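Local coordinates for protein copper chaperone CopZ (Staphylococcus aureus, PDB 6FF2) that sequesters and carries Cu(+) inside the cell and delivers it to the copper-exporting P-type ATPase CopA, at residues 20-32 with 42-56. Sequence-based numbering, arbitrary orientation.
With MG (magnesium ion), chain E.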
loop_
_atom_site.group_PDB
_atom_site.type_symbol
_atom_site.label_atom_id
_atom_site.label_comp_id
_atom_site.label_asym_id
_atom_site.label_seq_id
_atom_site.Cartn_x
_atom_site.Cartn_y
_atom_site.Cartn_z
ATOM N N VAL A 20 -8.817 -1.199 -0.157
ATOM C CA VAL A 20 -10.181 -0.623 -0.238
ATOM C C VAL A 20 -11.101 -1.674 -0.849
ATOM O O VAL A 20 -12.203 -1.937 -0.286
ATOM C CB VAL A 20 -10.124 0.709 -0.975
ATOM C CG1 VAL A 20 -11.537 1.172 -1.357
ATOM C CG2 VAL A 20 -9.466 1.778 -0.094
ATOM N N GLU A 21 -10.700 -2.278 -1.946
ATOM C CA GLU A 21 -11.597 -3.290 -2.575
ATOM C C GLU A 21 -11.848 -4.474 -1.615
ATOM O O GLU A 21 -12.973 -4.960 -1.524
ATOM C CB GLU A 21 -11.049 -3.742 -3.936
ATOM C CG GLU A 21 -11.099 -2.650 -4.973
ATOM C CD GLU A 21 -10.581 -3.005 -6.333
ATOM O OE1 GLU A 21 -10.174 -4.175 -6.560
ATOM O OE2 GLU A 21 -10.541 -2.074 -7.164
ATOM N N SER A 22 -10.833 -4.952 -0.899
ATOM C CA SER A 22 -11.051 -6.040 0.034
ATOM C C SER A 22 -11.973 -5.689 1.154
ATOM O O SER A 22 -12.829 -6.481 1.520
ATOM C CB SER A 22 -9.749 -6.546 0.647
ATOM O OG SER A 22 -9.113 -7.252 -0.371
ATOM N N ALA A 23 -11.809 -4.503 1.722
ATOM C CA ALA A 23 -12.659 -4.081 2.846
ATOM C C ALA A 23 -14.124 -3.998 2.414
ATOM O O ALA A 23 -15.010 -4.436 3.112
ATOM C CB ALA A 23 -12.198 -2.727 3.352
ATOM N N LEU A 24 -14.331 -3.473 1.218
ATOM C CA LEU A 24 -15.700 -3.368 0.695
ATOM C C LEU A 24 -16.304 -4.714 0.389
ATOM O O LEU A 24 -17.435 -4.948 0.714
ATOM C CB LEU A 24 -15.748 -2.429 -0.507
ATOM C CG LEU A 24 -15.495 -0.928 -0.186
ATOM C CD1 LEU A 24 -15.166 -0.108 -1.443
ATOM C CD2 LEU A 24 -16.729 -0.347 0.536
ATOM N N ASN A 25 -15.546 -5.588 -0.284
ATOM C CA ASN A 25 -16.043 -6.934 -0.590
ATOM C C ASN A 25 -16.282 -7.833 0.616
ATOM O O ASN A 25 -17.009 -8.838 0.511
ATOM C CB ASN A 25 -15.125 -7.600 -1.609
ATOM C CG ASN A 25 -15.370 -7.107 -3.001
ATOM O OD1 ASN A 25 -16.493 -7.201 -3.504
ATOM N ND2 ASN A 25 -14.326 -6.637 -3.666
ATOM N N ASN A 26 -15.708 -7.518 1.756
ATOM C CA ASN A 26 -16.006 -8.218 2.998
ATOM C C ASN A 26 -17.391 -7.984 3.523
ATOM O O ASN A 26 -17.819 -8.726 4.370
ATOM C CB ASN A 26 -15.042 -7.791 4.119
ATOM C CG ASN A 26 -15.127 -8.705 5.313
ATOM O OD1 ASN A 26 -14.928 -9.927 5.172
ATOM N ND2 ASN A 26 -15.478 -8.152 6.478
ATOM N N ILE A 27 -18.066 -6.908 3.080
ATOM C CA ILE A 27 -19.380 -6.590 3.576
ATOM C C ILE A 27 -20.407 -7.456 2.866
ATOM O O ILE A 27 -20.457 -7.446 1.624
ATOM C CB ILE A 27 -19.742 -5.116 3.387
ATOM C CG1 ILE A 27 -18.631 -4.155 3.908
ATOM C CG2 ILE A 27 -21.104 -4.845 4.003
ATOM C CD1 ILE A 27 -18.782 -2.687 3.486
ATOM N N ASP A 28 -21.273 -8.100 3.642
ATOM C CA ASP A 28 -22.358 -8.908 3.056
ATOM C C ASP A 28 -23.324 -7.979 2.352
ATOM O O ASP A 28 -23.779 -6.959 2.906
ATOM C CB ASP A 28 -23.085 -9.700 4.144
ATOM C CG ASP A 28 -24.208 -10.618 3.602
ATOM O OD1 ASP A 28 -24.012 -11.192 2.509
ATOM O OD2 ASP A 28 -25.303 -10.759 4.247
ATOM N N GLY A 29 -23.591 -8.319 1.085
ATOM C CA GLY A 29 -24.433 -7.509 0.198
ATOM C C GLY A 29 -23.678 -6.664 -0.819
ATOM O O GLY A 29 -24.254 -6.122 -1.778
ATOM N N VAL A 30 -22.350 -6.474 -0.613
ATOM C CA VAL A 30 -21.493 -5.880 -1.655
ATOM C C VAL A 30 -21.059 -6.972 -2.578
ATOM O O VAL A 30 -20.560 -8.007 -2.167
ATOM C CB VAL A 30 -20.270 -5.202 -1.049
ATOM C CG1 VAL A 30 -19.294 -4.801 -2.127
ATOM C CG2 VAL A 30 -20.713 -4.000 -0.257
ATOM N N THR A 31 -21.353 -6.742 -3.859
ATOM C CA THR A 31 -21.082 -7.706 -4.923
ATOM C C THR A 31 -19.696 -7.511 -5.522
ATOM O O THR A 31 -19.002 -8.483 -5.781
ATOM C CB THR A 31 -22.193 -7.648 -5.963
ATOM O OG1 THR A 31 -23.459 -7.817 -5.279
ATOM C CG2 THR A 31 -21.982 -8.668 -7.003
ATOM N N SER A 32 -19.290 -6.259 -5.746
ATOM C CA SER A 32 -17.971 -5.960 -6.204
ATOM C C SER A 32 -17.611 -4.524 -5.890
ATOM O O SER A 32 -18.488 -3.678 -5.628
ATOM C CB SER A 32 -17.897 -6.217 -7.731
ATOM O OG SER A 32 -18.590 -5.245 -8.473
ATOM N N VAL A 42 -14.564 5.294 -6.361
ATOM C CA VAL A 42 -14.751 3.895 -6.103
ATOM C C VAL A 42 -16.189 3.447 -6.427
ATOM O O VAL A 42 -17.105 3.994 -5.846
ATOM C CB VAL A 42 -14.442 3.597 -4.629
ATOM C CG1 VAL A 42 -14.497 2.083 -4.382
ATOM C CG2 VAL A 42 -13.069 4.206 -4.253
ATOM N N SER A 43 -16.327 2.561 -7.391
ATOM C CA SER A 43 -17.628 2.083 -7.828
ATOM C C SER A 43 -17.954 0.795 -7.123
ATOM O O SER A 43 -17.247 -0.199 -7.269
ATOM C CB SER A 43 -17.686 1.902 -9.326
ATOM O OG SER A 43 -18.959 1.346 -9.719
ATOM N N VAL A 44 -19.103 0.753 -6.433
ATOM C CA VAL A 44 -19.514 -0.430 -5.659
ATOM C C VAL A 44 -20.850 -0.895 -6.228
ATOM O O VAL A 44 -21.774 -0.091 -6.401
ATOM C CB VAL A 44 -19.675 -0.049 -4.194
ATOM C CG1 VAL A 44 -20.122 -1.234 -3.396
ATOM C CG2 VAL A 44 -18.405 0.539 -3.608
ATOM N N GLN A 45 -20.905 -2.157 -6.568
ATOM C CA GLN A 45 -22.147 -2.846 -6.967
ATOM C C GLN A 45 -22.658 -3.597 -5.731
ATOM O O GLN A 45 -21.909 -4.376 -5.097
ATOM C CB GLN A 45 -21.894 -3.829 -8.094
ATOM C CG GLN A 45 -21.331 -3.169 -9.344
ATOM C CD GLN A 45 -22.367 -2.411 -10.123
ATOM O OE1 GLN A 45 -23.574 -2.671 -10.018
ATOM N NE2 GLN A 45 -21.918 -1.513 -10.936
ATOM N N TYR A 46 -23.939 -3.427 -5.407
ATOM C CA TYR A 46 -24.447 -3.962 -4.159
ATOM C C TYR A 46 -25.964 -4.156 -4.189
ATOM O O TYR A 46 -26.641 -3.541 -5.041
ATOM C CB TYR A 46 -24.088 -3.026 -2.998
ATOM C CG TYR A 46 -24.797 -1.669 -2.995
ATOM C CD1 TYR A 46 -24.490 -0.668 -3.880
ATOM C CD2 TYR A 46 -25.825 -1.402 -2.068
ATOM C CE1 TYR A 46 -25.124 0.569 -3.867
ATOM C CE2 TYR A 46 -26.474 -0.181 -2.051
ATOM C CZ TYR A 46 -26.125 0.822 -2.955
ATOM O OH TYR A 46 -26.748 2.002 -2.917
ATOM N N ASP A 47 -26.440 -4.968 -3.243
ATOM C CA ASP A 47 -27.880 -5.194 -3.041
ATOM C C ASP A 47 -28.312 -4.150 -2.007
ATOM O O ASP A 47 -27.899 -4.257 -0.833
ATOM C CB ASP A 47 -28.112 -6.606 -2.537
ATOM C CG ASP A 47 -29.603 -6.924 -2.271
ATOM O OD1 ASP A 47 -30.386 -5.959 -2.197
ATOM O OD2 ASP A 47 -29.887 -8.117 -2.115
ATOM N N ASP A 48 -29.079 -3.163 -2.441
ATOM C CA ASP A 48 -29.454 -2.018 -1.604
ATOM C C ASP A 48 -30.503 -2.414 -0.551
ATOM O O ASP A 48 -30.798 -1.606 0.342
ATOM C CB ASP A 48 -29.875 -0.785 -2.376
ATOM C CG ASP A 48 -31.216 -0.944 -3.077
ATOM O OD1 ASP A 48 -31.684 -2.063 -3.299
ATOM O OD2 ASP A 48 -31.786 0.062 -3.488
ATOM N N SER A 49 -30.965 -3.657 -0.556
ATOM C CA SER A 49 -31.786 -4.143 0.549
ATOM C C SER A 49 -30.934 -4.641 1.674
ATOM O O SER A 49 -31.406 -4.759 2.825
ATOM C CB SER A 49 -32.714 -5.258 0.105
ATOM O OG SER A 49 -33.751 -4.688 -0.621
ATOM N N LYS A 50 -29.638 -4.915 1.414
ATOM C CA LYS A 50 -28.771 -5.575 2.403
ATOM C C LYS A 50 -27.717 -4.664 2.986
ATOM O O LYS A 50 -27.396 -4.781 4.163
ATOM C CB LYS A 50 -28.072 -6.734 1.786
ATOM C CG LYS A 50 -29.002 -7.865 1.563
ATOM C CD LYS A 50 -28.294 -9.064 0.974
ATOM C CE LYS A 50 -27.149 -9.599 1.826
ATOM N NZ LYS A 50 -26.657 -10.825 1.121
ATOM N N VAL A 51 -27.234 -3.725 2.190
ATOM C CA VAL A 51 -26.099 -2.895 2.639
ATOM C C VAL A 51 -26.393 -1.449 2.405
ATOM O O VAL A 51 -26.985 -1.069 1.401
ATOM C CB VAL A 51 -24.761 -3.413 2.057
ATOM C CG1 VAL A 51 -24.748 -3.415 0.613
ATOM C CG2 VAL A 51 -23.614 -2.542 2.554
ATOM N N ALA A 52 -26.030 -0.621 3.414
ATOM C CA ALA A 52 -26.137 0.796 3.318
ATOM C C ALA A 52 -24.818 1.477 2.893
ATOM O O ALA A 52 -23.747 0.958 3.217
ATOM C CB ALA A 52 -26.540 1.361 4.695
ATOM N N VAL A 53 -24.921 2.652 2.275
ATOM C CA VAL A 53 -23.726 3.351 1.900
ATOM C C VAL A 53 -22.893 3.712 3.161
ATOM O O VAL A 53 -21.674 3.740 3.107
ATOM C CB VAL A 53 -24.082 4.567 1.043
ATOM C CG1 VAL A 53 -22.858 5.440 0.812
ATOM C CG2 VAL A 53 -24.617 4.053 -0.291
ATOM N N SER A 54 -23.562 3.973 4.278
ATOM C CA SER A 54 -22.837 4.250 5.528
ATOM C C SER A 54 -21.830 3.147 5.891
ATOM O O SER A 54 -20.738 3.432 6.396
ATOM C CB SER A 54 -23.904 4.486 6.604
ATOM O OG SER A 54 -24.700 3.307 6.852
ATOM N N GLN A 55 -22.171 1.884 5.668
ATOM C CA GLN A 55 -21.292 0.768 5.934
ATOM C C GLN A 55 -20.067 0.823 4.987
ATOM O O GLN A 55 -18.946 0.479 5.377
ATOM C CB GLN A 55 -22.034 -0.547 5.775
ATOM C CG GLN A 55 -23.121 -0.818 6.813
ATOM C CD GLN A 55 -23.924 -2.015 6.394
ATOM O OE1 GLN A 55 -25.038 -1.834 5.838
ATOM N NE2 GLN A 55 -23.371 -3.223 6.562
ATOM N N MET A 56 -20.270 1.206 3.728
ATOM C CA MET A 56 -19.161 1.326 2.799
ATOM C C MET A 56 -18.196 2.428 3.208
ATOM O O MET A 56 -16.971 2.247 3.164
ATOM C CB MET A 56 -19.707 1.614 1.387
ATOM C CG MET A 56 -20.693 0.559 0.848
ATOM S SD MET A 56 -21.410 1.181 -0.674
ATOM C CE MET A 56 -22.904 0.139 -0.760
HETATM MG MG MG E . -17.826 -10.331 -0.613
HETATM O O HOH W 1 -18.100 -9.061 -2.520
HETATM O O HOH W 2 -19.633 -9.541 0.132
HETATM O O HOH W 3 -24.499 -5.700 5.145
HETATM O O HOH W 4 -17.681 -2.573 -9.042
HETATM O O HOH W 5 -19.130 -11.470 -1.543
HETATM O O HOH W 6 -16.075 -10.873 -1.495
#
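Val30 and Tyr46 face each other as an antiparallel non-hydrogen-bonded pair, flanked by bonds from Asp47 N to Gly29 O (2.9 Å) and from Gln45 N to Ser32 O (3.0 Å). Between them a classic beta bulge sets Thr31 and Ser32 against Gln45, whose carbonyl accepts from both backbone N-H groups, Thr31 N at 2.7 Å and Ser32 N at 3.3 Å. The strand is entered through a type II turn, Ile27 to Val30; Gly29 has a positive phi (102°) and packs closely on Lys50 and Val51. Behind the sheet, Leu24 spreads its two methyls: CD1 lies 3.7 Å from Val42 CG1 and also touches Val44 CG2, while CD2 packs on Met56 CB. Ile27 turns CG2 onto Val51 CG2 (3.7 Å) and sets CD1 against the Gln55 carbonyl. CG1 of Val51 stands between the backbone N and the carbonyl carbon (chi1 59°), which directs it to the Gly29 peptide and CG2 to Ile27. Met56 CE sits 3.4 Å above the centre of the Tyr46 ring. Lys50 NZ meets Asp28 OD1 from above the carboxylate plane, a 3.0 Å salt bridge between the two loops. One water joins Asp28 O, Lys50 O and Gln55 NE2; another, a ligand of the magnesium ion bound by Asn25 O and four waters, donates to Ile27 O and Val30 O. Hairpin strands 30-36 and 41-46 thus close over helices 14-25 and 53-62, the helix-on-sheet packing of the ferredoxin-like βαββαβ fold of heavy-metal-associated domains.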